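Long-range contacts in amidohydrolase (Chromobacterium violaceum, PDB 2YB1), which hydrolyses the 3'-phosphate of nucleoside 3',5'-bisphosphates, using manganese ions, to give nucleoside 5'-phosphates and orthophosphate: residues A[39-43]-A[92-96]; A[65-69]-A[170-176]; A[84-88]-A[179-183]. One frame throughout, in Å; residues are numbered along the deposited sequence.

Contact 1: A[39-43]-A[92-96]; sequences HDCTG and LKSIR. With MN (manganese (II) ion), chain B.
Asp-40 sits in the left-handed helical region (phi/psi 52/26), which, glycine aside, Asp and Asn enter more readily than most residues, and this kink presents its carbonyl to helix 86-96. His-39 before it (-65/124) and Cys-41 after it (-158/140) are extended, and Thr-42 and Gly-43 then turn the loop (-106/8 and -61/-16). The loop meets the last turn of helix 86-96 mainly through Asp-40, which touches Leu-92, Ile-95 and Arg-96; the nearest CA atoms are those of Asp-40 and Leu-92, 5.3 Å apart. The direct polar bond is made by Arg-96: with chi1 m, chi2 t and chi3 m its side chain folds back along the helix, and NH1 donates to Asp-40 O at 2.9 Å (162°), near the guanidinium plane. Leu-92 (m, t) points toward the loop; its CB is 3.7 Å from Asp-40 O and its CD1 4.0 Å from Thr-42 CG2. Asp-40 (chi1 m) places OD2 3.6 Å from Ile-95 CG2 and 2.7 Å from a water that also donates weakly to Ile-95 O (3.1 Å); OD2 is hydrogen-bonded to Ser-66 OG as well. Gly-43 N donates to Cys-41 SG at 3.4 Å. His-39 turns its ring away, NE2 binding manganese at 2.2 Å with Asp-14 and His-250. Helix 86-96 thus packs against the loop whose His-39 serves the three-manganese, AMP-binding active site of this PHP-family phosphatase.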
loop_
_atom_site.group_PDB
_atom_site.type_symbol
_atom_site.label_atom_id
_atom_site.label_comp_id
_atom_site.label_asym_id
_atom_site.label_seq_id
_atom_site.Cartn_x
_atom_site.Cartn_y
_atom_site.Cartn_z
ATOM N N HIS A 39 2.019 -0.972 -4.873
ATOM C CA HIS A 39 3.305 -1.335 -4.277
ATOM C C HIS A 39 4.466 -0.999 -5.194
ATOM O O HIS A 39 4.499 -1.441 -6.343
ATOM C CB HIS A 39 3.359 -2.837 -4.019
ATOM C CG HIS A 39 2.397 -3.315 -2.978
ATOM N ND1 HIS A 39 2.589 -3.086 -1.633
ATOM C CD2 HIS A 39 1.262 -4.049 -3.078
ATOM C CE1 HIS A 39 1.607 -3.649 -0.947
ATOM N NE2 HIS A 39 0.790 -4.242 -1.799
ATOM N N ASP A 40 5.403 -0.207 -4.685
ATOM C CA ASP A 40 6.729 -0.031 -5.287
ATOM C C ASP A 40 6.684 0.337 -6.764
ATOM O O ASP A 40 7.625 0.048 -7.525
ATOM C CB ASP A 40 7.556 -1.301 -5.058
ATOM C CG ASP A 40 7.682 -1.636 -3.578
ATOM O OD1 ASP A 40 7.767 -0.683 -2.789
ATOM O OD2 ASP A 40 7.668 -2.828 -3.202
ATOM N N CYS A 41 5.580 0.958 -7.164
ATOM C CA CYS A 41 5.323 1.229 -8.575
ATOM C C CYS A 41 4.336 2.386 -8.738
ATOM O O CYS A 41 3.399 2.500 -7.954
ATOM C CB CYS A 41 4.741 -0.037 -9.214
ATOM S SG CYS A 41 4.613 0.067 -11.007
ATOM N N THR A 42 4.564 3.263 -9.714
ATOM C CA THR A 42 3.594 4.312 -10.107
ATOM C C THR A 42 2.841 4.096 -11.441
ATOM O O THR A 42 2.196 5.009 -11.959
ATOM C CB THR A 42 4.201 5.731 -9.978
ATOM O OG1 THR A 42 5.427 5.801 -10.709
ATOM C CG2 THR A 42 4.505 6.021 -8.502
ATOM N N GLY A 43 3.008 2.922 -12.036
ATOM C CA GLY A 43 2.563 2.678 -13.403
ATOM C C GLY A 43 1.079 2.825 -13.668
ATOM O O GLY A 43 0.650 2.924 -14.826
ATOM N N LEU A 92 12.226 3.359 -6.627
ATOM C CA LEU A 92 11.197 2.330 -6.769
ATOM C C LEU A 92 11.682 1.186 -7.651
ATOM O O LEU A 92 11.432 0.011 -7.356
ATOM C CB LEU A 92 9.900 2.915 -7.335
ATOM C CG LEU A 92 9.196 3.958 -6.467
ATOM C CD1 LEU A 92 7.885 4.334 -7.146
ATOM C CD2 LEU A 92 8.950 3.428 -5.041
ATOM N N LYS A 93 12.367 1.523 -8.741
ATOM C CA LYS A 93 12.897 0.490 -9.621
ATOM C C LYS A 93 13.874 -0.427 -8.871
ATOM O O LYS A 93 13.872 -1.646 -9.068
ATOM C CB LYS A 93 13.578 1.118 -10.841
ATOM C CG LYS A 93 13.938 0.112 -11.916
ATOM C CD LYS A 93 14.455 0.808 -13.160
ATOM C CE LYS A 93 14.704 -0.214 -14.271
ATOM N NZ LYS A 93 15.185 0.421 -15.534
ATOM N N SER A 94 14.707 0.158 -8.013
ATOM C CA SER A 94 15.691 -0.630 -7.269
ATOM C C SER A 94 15.018 -1.602 -6.292
ATOM O O SER A 94 15.548 -2.686 -6.027
ATOM C CB SER A 94 16.704 0.267 -6.545
ATOM O OG SER A 94 16.171 0.818 -5.344
ATOM N N ILE A 95 13.849 -1.220 -5.776
ATOM C CA ILE A 95 13.046 -2.103 -4.916
ATOM C C ILE A 95 12.372 -3.238 -5.704
ATOM O O ILE A 95 12.189 -4.336 -5.183
ATOM C CB ILE A 95 11.928 -1.333 -4.148
ATOM C CG1 ILE A 95 12.488 -0.121 -3.402
ATOM C CG2 ILE A 95 11.189 -2.269 -3.200
ATOM C CD1 ILE A 95 13.713 -0.428 -2.577
ATOM N N ARG A 96 11.983 -2.977 -6.949
ATOM C CA ARG A 96 11.338 -4.007 -7.769
ATOM C C ARG A 96 12.326 -5.056 -8.288
ATOM O O ARG A 96 11.924 -6.169 -8.630
ATOM C CB ARG A 96 10.619 -3.384 -8.977
ATOM C CG ARG A 96 9.495 -2.424 -8.628
ATOM C CD ARG A 96 8.625 -2.112 -9.831
ATOM N NE ARG A 96 9.326 -1.414 -10.912
ATOM C CZ ARG A 96 9.474 -0.095 -10.979
ATOM N NH1 ARG A 96 9.011 0.677 -9.999
ATOM N NH2 ARG A 96 10.102 0.455 -12.016
HETATM MN MN MN B . -0.878 -5.578 -1.238
HETATM O O HOH W 1 9.138 -4.246 -4.989
#

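Contact 2: A[65-69]-A[170-176]; sequences VSVSW and WASLEDA
Val-67 and Ala-176 form the middle of the apolar centre, Val-67 CG2 lying 3.5 Å from Ala-176 CB, where the end of strand 59-69 passes the first turn of helix 173-182. Val-65 (chi1 t) adds CG1 at 3.6 Å from the same Ala-176 CB and 4.4 Å from Ala-171 CB. On Val-67 (chi1 t), CG1 approaches Leu-173 CB at 4.1 Å, and farther along the strand Trp-69 CD1 meets Leu-173 CD2 at 3.9 Å. Both segments are extended where their backbones meet: Ala-171 (-63/157) forms a single beta bridge with Val-67, CA to CA 4.6 Å. Ala-171 N donates to Ser-66 O (3.1 Å) and Ser-68 N to Ala-171 O (3.0 Å), an oxygen that also lies 3.3 Å from Val-67 CA. Trp-170 (chi1 m) lays CB 3.3 Å from Ser-66 O while its indole leads away toward Arg-99 and Arg-102 of the nucleotide site. At the polar edge Ser-68 OG (chi1 m) accepts from Trp-170 N at 2.9 Å, nearly straight at 174°. A water donates to Ser-68 O and accepts from Leu-173 N, both at 2.7 Å. Ser-172 (chi1 p) is the N-cap, its OG accepting from Asp-175 N at 2.9 Å. An isolated bridge running straight into a serine-capped helix thus fastens helix 173-182 to the central sheet of the PHP domain.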
loop_
_atom_site.group_PDB
_atom_site.type_symbol
_atom_site.label_atom_id
_atom_site.label_comp_id
_atom_site.label_asym_id
_atom_site.label_seq_id
_atom_site.Cartn_x
_atom_site.Cartn_y
_atom_site.Cartn_z
ATOM N N VAL A 65 5.453 2.030 -0.538
ATOM C CA VAL A 65 6.859 1.614 -0.621
ATOM C C VAL A 65 7.238 0.577 0.426
ATOM O O VAL A 65 7.003 0.783 1.616
ATOM C CB VAL A 65 7.805 2.817 -0.434
ATOM C CG1 VAL A 65 9.285 2.380 -0.680
ATOM C CG2 VAL A 65 7.382 3.974 -1.349
ATOM N N SER A 66 7.821 -0.529 -0.034
ATOM C CA SER A 66 8.272 -1.620 0.833
ATOM C C SER A 66 9.581 -1.240 1.512
ATOM O O SER A 66 10.531 -0.814 0.851
ATOM C CB SER A 66 8.496 -2.898 0.015
ATOM O OG SER A 66 7.348 -3.250 -0.752
ATOM N N VAL A 67 9.617 -1.419 2.831
ATOM C CA VAL A 67 10.745 -1.011 3.664
ATOM C C VAL A 67 11.139 -2.149 4.614
ATOM O O VAL A 67 10.277 -2.819 5.186
ATOM C CB VAL A 67 10.388 0.271 4.488
ATOM C CG1 VAL A 67 11.401 0.522 5.632
ATOM C CG2 VAL A 67 10.308 1.488 3.577
ATOM N N SER A 68 12.442 -2.386 4.761
ATOM C CA SER A 68 12.911 -3.265 5.833
ATOM C C SER A 68 13.495 -2.372 6.913
ATOM O O SER A 68 14.430 -1.599 6.663
ATOM C CB SER A 68 13.955 -4.272 5.339
ATOM O OG SER A 68 13.432 -5.102 4.313
ATOM N N TRP A 69 12.911 -2.442 8.099
ATOM C CA TRP A 69 13.381 -1.655 9.230
ATOM C C TRP A 69 13.724 -2.655 10.333
ATOM O O TRP A 69 12.833 -3.267 10.936
ATOM C CB TRP A 69 12.264 -0.695 9.666
ATOM C CG TRP A 69 12.574 0.211 10.843
ATOM C CD1 TRP A 69 13.396 1.308 10.852
ATOM C CD2 TRP A 69 12.018 0.116 12.156
ATOM N NE1 TRP A 69 13.400 1.889 12.099
ATOM C CE2 TRP A 69 12.558 1.179 12.917
ATOM C CE3 TRP A 69 11.120 -0.769 12.767
ATOM C CZ2 TRP A 69 12.229 1.381 14.258
ATOM C CZ3 TRP A 69 10.787 -0.561 14.112
ATOM C CH2 TRP A 69 11.349 0.505 14.838
ATOM N N TRP A 170 14.185 -4.837 1.566
ATOM C CA TRP A 170 13.544 -3.779 0.786
ATOM C C TRP A 170 14.254 -2.444 1.024
ATOM O O TRP A 170 15.417 -2.425 1.439
ATOM C CB TRP A 170 12.044 -3.700 1.091
ATOM C CG TRP A 170 11.352 -5.029 1.016
ATOM C CD1 TRP A 170 10.970 -5.813 2.067
ATOM C CD2 TRP A 170 10.974 -5.738 -0.173
ATOM N NE1 TRP A 170 10.363 -6.962 1.608
ATOM C CE2 TRP A 170 10.352 -6.940 0.238
ATOM C CE3 TRP A 170 11.078 -5.465 -1.543
ATOM C CZ2 TRP A 170 9.835 -7.871 -0.674
ATOM C CZ3 TRP A 170 10.573 -6.402 -2.452
ATOM C CH2 TRP A 170 9.959 -7.586 -2.007
ATOM N N ALA A 171 13.595 -1.333 0.704
ATOM C CA ALA A 171 14.214 -0.018 0.881
ATOM C C ALA A 171 14.520 0.263 2.347
ATOM O O ALA A 171 13.927 -0.334 3.241
ATOM C CB ALA A 171 13.312 1.074 0.327
ATOM N N SER A 172 15.467 1.156 2.599
ATOM C CA SER A 172 15.632 1.677 3.940
ATOM C C SER A 172 14.487 2.657 4.225
ATOM O O SER A 172 13.868 3.208 3.297
ATOM C CB SER A 172 16.983 2.375 4.085
ATOM O OG SER A 172 16.962 3.642 3.448
ATOM N N LEU A 173 14.208 2.877 5.503
ATOM C CA LEU A 173 13.207 3.855 5.899
ATOM C C LEU A 173 13.602 5.246 5.388
ATOM O O LEU A 173 12.774 5.978 4.846
ATOM C CB LEU A 173 13.055 3.868 7.426
ATOM C CG LEU A 173 11.981 4.775 8.024
ATOM C CD1 LEU A 173 10.616 4.342 7.516
ATOM C CD2 LEU A 173 12.010 4.743 9.560
ATOM N N GLU A 174 14.875 5.603 5.561
ATOM C CA GLU A 174 15.367 6.908 5.140
ATOM C C GLU A 174 15.200 7.122 3.633
ATOM O O GLU A 174 14.786 8.197 3.186
ATOM C CB GLU A 174 16.832 7.100 5.574
ATOM C CG GLU A 174 16.979 7.254 7.090
ATOM C CD GLU A 174 18.403 7.054 7.591
ATOM O OE1 GLU A 174 19.080 6.110 7.112
ATOM O OE2 GLU A 174 18.833 7.836 8.473
ATOM N N ASP A 175 15.510 6.094 2.850
ATOM C CA ASP A 175 15.336 6.187 1.402
ATOM C C ASP A 175 13.873 6.334 0.997
ATOM O O ASP A 175 13.544 7.197 0.185
ATOM C CB ASP A 175 15.966 4.997 0.688
ATOM C CG ASP A 175 17.463 5.167 0.484
ATOM O OD1 ASP A 175 17.963 6.301 0.649
ATOM O OD2 ASP A 175 18.127 4.174 0.144
ATOM N N ALA A 176 12.993 5.503 1.558
ATOM C CA ALA A 176 11.582 5.547 1.168
ATOM C C ALA A 176 10.951 6.914 1.437
ATOM O O ALA A 176 10.316 7.495 0.549
ATOM C CB ALA A 176 10.786 4.445 1.848
HETATM O O HOH W 2 15.060 0.995 7.317
#

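Contact 3: A[84-88]-A[179-183]; sequences AEPAL and WIVGA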
loop_
_atom_site.group_PDB
_atom_site.type_symbol
_atom_site.label_atom_id
_atom_site.label_comp_id
_atom_site.label_asym_id
_atom_site.label_seq_id
_atom_site.Cartn_x
_atom_site.Cartn_y
_atom_site.Cartn_z
ATOM N N ALA A 84 7.070 11.425 -11.903
ATOM C CA ALA A 84 8.142 11.639 -12.872
ATOM C C ALA A 84 9.461 12.078 -12.222
ATOM O O ALA A 84 10.481 12.178 -12.897
ATOM C CB ALA A 84 7.715 12.642 -13.926
ATOM N N GLU A 85 9.451 12.349 -10.919
ATOM C CA GLU A 85 10.695 12.740 -10.250
ATOM C C GLU A 85 11.728 11.596 -10.321
ATOM O O GLU A 85 11.431 10.463 -9.955
ATOM C CB GLU A 85 10.414 13.166 -8.805
ATOM C CG GLU A 85 11.525 13.991 -8.183
ATOM C CD GLU A 85 12.712 13.139 -7.793
ATOM O OE1 GLU A 85 12.502 12.061 -7.200
ATOM O OE2 GLU A 85 13.862 13.534 -8.077
ATOM N N PRO A 86 12.948 11.894 -10.807
ATOM C CA PRO A 86 13.943 10.854 -11.131
ATOM C C PRO A 86 14.426 10.004 -9.947
ATOM O O PRO A 86 14.572 8.803 -10.101
ATOM C CB PRO A 86 15.134 11.647 -11.715
ATOM C CG PRO A 86 14.648 13.055 -11.909
ATOM C CD PRO A 86 13.465 13.261 -11.012
ATOM N N ALA A 87 14.701 10.612 -8.797
ATOM C CA ALA A 87 15.204 9.859 -7.652
ATOM C C ALA A 87 14.178 8.845 -7.136
ATOM O O ALA A 87 14.518 7.698 -6.862
ATOM C CB ALA A 87 15.646 10.799 -6.533
ATOM N N LEU A 88 12.927 9.278 -7.000
ATOM C CA LEU A 88 11.836 8.370 -6.654
ATOM C C LEU A 88 11.721 7.226 -7.671
ATOM O O LEU A 88 11.643 6.049 -7.301
ATOM C CB LEU A 88 10.518 9.152 -6.590
ATOM C CG LEU A 88 9.210 8.376 -6.401
ATOM C CD1 LEU A 88 9.201 7.617 -5.080
ATOM C CD2 LEU A 88 8.008 9.322 -6.491
ATOM N N TRP A 179 12.621 9.721 -0.817
ATOM C CA TRP A 179 12.161 9.651 -2.203
ATOM C C TRP A 179 10.781 10.308 -2.311
ATOM O O TRP A 179 10.501 11.081 -3.226
ATOM C CB TRP A 179 12.098 8.195 -2.684
ATOM C CG TRP A 179 13.454 7.529 -2.834
ATOM C CD1 TRP A 179 14.653 8.142 -3.073
ATOM C CD2 TRP A 179 13.734 6.126 -2.747
ATOM N NE1 TRP A 179 15.658 7.209 -3.139
ATOM C CE2 TRP A 179 15.121 5.964 -2.946
ATOM C CE3 TRP A 179 12.942 4.991 -2.536
ATOM C CZ2 TRP A 179 15.737 4.711 -2.934
ATOM C CZ3 TRP A 179 13.557 3.745 -2.518
ATOM C CH2 TRP A 179 14.941 3.617 -2.718
ATOM N N ILE A 180 9.919 10.007 -1.351
ATOM C CA ILE A 180 8.562 10.537 -1.353
ATOM C C ILE A 180 8.568 12.047 -1.191
ATOM O O ILE A 180 7.930 12.755 -1.964
ATOM C CB ILE A 180 7.727 9.876 -0.254
ATOM C CG1 ILE A 180 7.445 8.423 -0.648
ATOM C CG2 ILE A 180 6.421 10.651 -0.005
ATOM C CD1 ILE A 180 7.031 7.544 0.518
ATOM N N VAL A 181 9.310 12.529 -0.194
ATOM C CA VAL A 181 9.394 13.957 0.093
ATOM C C VAL A 181 10.069 14.730 -1.037
ATOM O O VAL A 181 9.613 15.814 -1.415
ATOM C CB VAL A 181 10.134 14.216 1.426
ATOM C CG1 VAL A 181 10.433 15.716 1.593
ATOM C CG2 VAL A 181 9.313 13.671 2.605
ATOM N N GLY A 182 11.152 14.176 -1.576
ATOM C CA GLY A 182 11.865 14.807 -2.678
ATOM C C GLY A 182 11.013 14.895 -3.937
ATOM O O GLY A 182 11.297 15.693 -4.834
ATOM N N ALA A 183 9.978 14.052 -4.011
ATOM C CA ALA A 183 9.019 14.073 -5.122
ATOM C C ALA A 183 7.825 14.977 -4.828
ATOM O O ALA A 183 6.861 15.009 -5.595
ATOM C CB ALA A 183 8.541 12.654 -5.460
HETATM O O HOH W 3 12.737 12.158 -4.552
#
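Leu-88 is the main bump of this contact. With chi1 t and chi2 p it pushes its two methyls between Trp-179 and Ala-183, which lie one helical turn apart: CD1 rests 3.8 Å from Trp-179 CB and CD2 3.5 Å from Ala-183 CB. The small side chain of Ala-183 forms one wall of the hollow and CB of Trp-179 the other; the backbones come close, the CA atoms of Leu-88 and Trp-179 being 4.6 Å apart. Trp-179 (chi1 m) in turn lays its indole along the other helix, Ala-87 O lying over one ring face, 3.8 Å from CD1 of Trp-179; farther out the same ring reaches Ser-94 and Ile-95. The start of helix 86-96 is thereby packed against the end of helix 173-182, the first and last helices of the run between strands 72-79 and 186-189, so the contact closes that excursion of the PHP domain. Glu-85 is the N-cap of helix 86-96, its side chain curled back so that OE1 accepts from Leu-88 N at 2.8 Å and OE2 from Ala-87 N at 3.1 Å. Its aliphatic part thus faces the end of helix 173-182 and the residue after it, CG 3.8 Å from Gly-182 O and CB 3.9 Å from Ala-183 CB. A water fills the gap, donating to Glu-85 OE1 at 2.7 Å and to Trp-179 O at 2.8 Å.

In the fold
The three contacts form one continuous patch of the PHP domain, with centres about 12 Å apart for contacts 1 and 2 and for 1 and 3, and about 14 Å for 2 and 3. Contacts 1 and 3 use opposite ends of helix 86-96; contacts 2 and 3 share helix 173-182. Along the chain the order is 39-43, 65-69, 84-88, 92-96, 170-176, 179-183, so the segments of any two contacts alternate. The Asp-40 to Ser-66 hydrogen bond joins contact 1 to contact 2, while Ile-95, Ala-171 and Trp-179 pack where all three meet. Contacts 1 and 2 lie beside the manganese and nucleotide site; contact 3 lies farther out, its Ile-180 side chain about 12 Å from a manganese.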